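Local coordinates for protein putative surface-anchored fimbrial subunit (Corynebacterium diphtheriae, PDB 3HTL) that probably serves as the major pilin SpaA, the repeating shaft subunit of surface-anchored fimbriae, and binds calcium, at residues 325-330 against 395-400. Numbering follows the deposited sequence.
With NA (sodium ion), chain C.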
loop_
_atom_site.group_PDB
_atom_site.type_symbol
_atom_site.label_atom_id
_atom_site.label_comp_id
_atom_site.label_asym_id
_atom_site.label_seq_id
_atom_site.Cartn_x
_atom_site.Cartn_y
_atom_site.Cartn_z
ATOM N N THR A 325 -45.443 3.896 12.316
ATOM C CA THR A 325 -44.125 4.363 11.944
ATOM C C THR A 325 -43.491 4.868 13.239
ATOM O O THR A 325 -44.175 5.501 14.054
ATOM C CB THR A 325 -44.304 5.533 10.927
ATOM O OG1 THR A 325 -44.138 5.054 9.580
ATOM C CG2 THR A 325 -43.383 6.704 11.210
ATOM N N ALA A 326 -42.197 4.585 13.434
ATOM C CA ALA A 326 -41.437 5.172 14.528
ATOM C C ALA A 326 -40.109 5.684 14.004
ATOM O O ALA A 326 -39.611 5.228 12.970
ATOM C CB ALA A 326 -41.203 4.164 15.635
ATOM N N THR A 327 -39.542 6.637 14.742
ATOM C CA THR A 327 -38.325 7.304 14.336
ATOM C C THR A 327 -37.325 7.224 15.499
ATOM O O THR A 327 -37.682 7.402 16.661
ATOM C CB THR A 327 -38.603 8.784 13.954
ATOM O OG1 THR A 327 -39.600 8.830 12.923
ATOM C CG2 THR A 327 -37.348 9.482 13.454
ATOM N N PHE A 328 -36.087 6.897 15.154
ATOM C CA PHE A 328 -34.986 6.835 16.091
ATOM C C PHE A 328 -33.788 7.696 15.676
ATOM O O PHE A 328 -33.532 7.980 14.479
ATOM C CB PHE A 328 -34.500 5.403 16.237
ATOM C CG PHE A 328 -35.536 4.477 16.738
ATOM C CD1 PHE A 328 -35.603 4.166 18.076
ATOM C CD2 PHE A 328 -36.447 3.893 15.858
ATOM C CE1 PHE A 328 -36.538 3.309 18.543
ATOM C CE2 PHE A 328 -37.407 3.035 16.335
ATOM C CZ PHE A 328 -37.457 2.744 17.669
ATOM N N GLN A 329 -33.052 8.102 16.701
ATOM C CA GLN A 329 -31.750 8.724 16.521
ATOM C C GLN A 329 -30.705 7.909 17.229
ATOM O O GLN A 329 -30.973 7.327 18.274
ATOM C CB GLN A 329 -31.793 10.168 17.027
ATOM C CG GLN A 329 -32.565 11.035 16.037
ATOM C CD GLN A 329 -32.424 12.525 16.257
ATOM O OE1 GLN A 329 -32.723 13.044 17.337
ATOM N NE2 GLN A 329 -32.037 13.230 15.203
ATOM N N LEU A 330 -29.514 7.852 16.635
ATOM C CA LEU A 330 -28.399 7.116 17.191
ATOM C C LEU A 330 -27.515 8.059 18.022
ATOM O O LEU A 330 -27.179 9.137 17.573
ATOM C CB LEU A 330 -27.585 6.493 16.062
ATOM C CG LEU A 330 -26.433 5.553 16.477
ATOM C CD1 LEU A 330 -26.935 4.339 17.191
ATOM C CD2 LEU A 330 -25.623 5.181 15.220
ATOM N N VAL A 395 -32.415 6.551 20.624
ATOM C CA VAL A 395 -33.456 7.344 21.258
ATOM C C VAL A 395 -34.658 7.382 20.334
ATOM O O VAL A 395 -34.530 7.753 19.174
ATOM C CB VAL A 395 -32.953 8.770 21.523
ATOM C CG1 VAL A 395 -34.118 9.708 21.917
ATOM C CG2 VAL A 395 -31.900 8.752 22.625
ATOM N N GLU A 396 -35.823 7.006 20.851
ATOM C CA GLU A 396 -37.042 7.001 20.033
ATOM C C GLU A 396 -37.640 8.379 20.095
ATOM O O GLU A 396 -37.996 8.845 21.181
ATOM C CB GLU A 396 -38.050 5.971 20.539
ATOM C CG GLU A 396 -39.269 5.859 19.624
ATOM C CD GLU A 396 -40.239 4.775 20.058
ATOM O OE1 GLU A 396 -40.614 4.709 21.246
ATOM O OE2 GLU A 396 -40.670 4.007 19.176
ATOM N N THR A 397 -37.717 9.039 18.950
ATOM C CA THR A 397 -38.171 10.428 18.876
ATOM C C THR A 397 -39.629 10.579 18.455
ATOM O O THR A 397 -40.241 11.606 18.716
ATOM C CB THR A 397 -37.319 11.259 17.929
ATOM O OG1 THR A 397 -37.330 10.700 16.600
ATOM C CG2 THR A 397 -35.889 11.379 18.453
ATOM N N ALA A 398 -40.158 9.558 17.800
ATOM C CA ALA A 398 -41.555 9.552 17.387
ATOM C C ALA A 398 -42.026 8.113 17.326
ATOM O O ALA A 398 -41.215 7.181 17.203
ATOM C CB ALA A 398 -41.690 10.210 16.064
ATOM N N THR A 399 -43.334 7.929 17.435
ATOM C CA THR A 399 -43.924 6.603 17.426
ATOM C C THR A 399 -45.307 6.680 16.764
ATOM O O THR A 399 -45.589 7.663 16.133
ATOM C CB THR A 399 -43.954 5.989 18.811
ATOM O OG1 THR A 399 -44.393 4.626 18.728
ATOM C CG2 THR A 399 -44.871 6.778 19.791
ATOM N N ALA A 400 -46.111 5.633 16.859
ATOM C CA ALA A 400 -47.410 5.623 16.180
ATOM C C ALA A 400 -48.452 6.267 17.113
ATOM O O ALA A 400 -48.215 6.392 18.318
ATOM C CB ALA A 400 -47.795 4.227 15.810
HETATM NA NA NA C . -43.687 3.614 21.095
#
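A classic beta bulge interrupts the antiparallel pairing of strands 327-333 and 391-398, where T397 and A398 together face T327. At the regular end, Q329 and V395 form a hydrogen-bonded pair, Q329 N giving to V395 O and V395 N to Q329 O, each at 2.9 Å. At the bulge a single carbonyl serves two residues: T327 O takes T397 N at 2.8 Å and, weakly, A398 N at 3.5 Å. T327 N in turn reaches A398 O at 3.0 Å, from above the carbonyl plane. T397 OG1, set between its backbone N and carbonyl carbon (chi1 58°), lies 3.4 Å from T327 CG2, while its methyl CG2 meets Q329 OE1; Q329 NE2 hydrogen-bonds to Q352 O. On the face bearing F328 and E396, the glutamate chain crosses the ring obliquely, CB 3.7 Å from F328 CE1; its carboxylate, hydrogen-bonded through OE1 to L406 N, has OE2 near F328 CZ and 3.6 Å from A326 CB. Past the strand end, T399 OG1 binds sodium at 2.7 Å, together with E404 O and N432 OD1. The pair forms the middle of a four-stranded antiparallel sheet, flanked by strands 354-355 and 410-412, with F328 and E396 packing on strand 302-315.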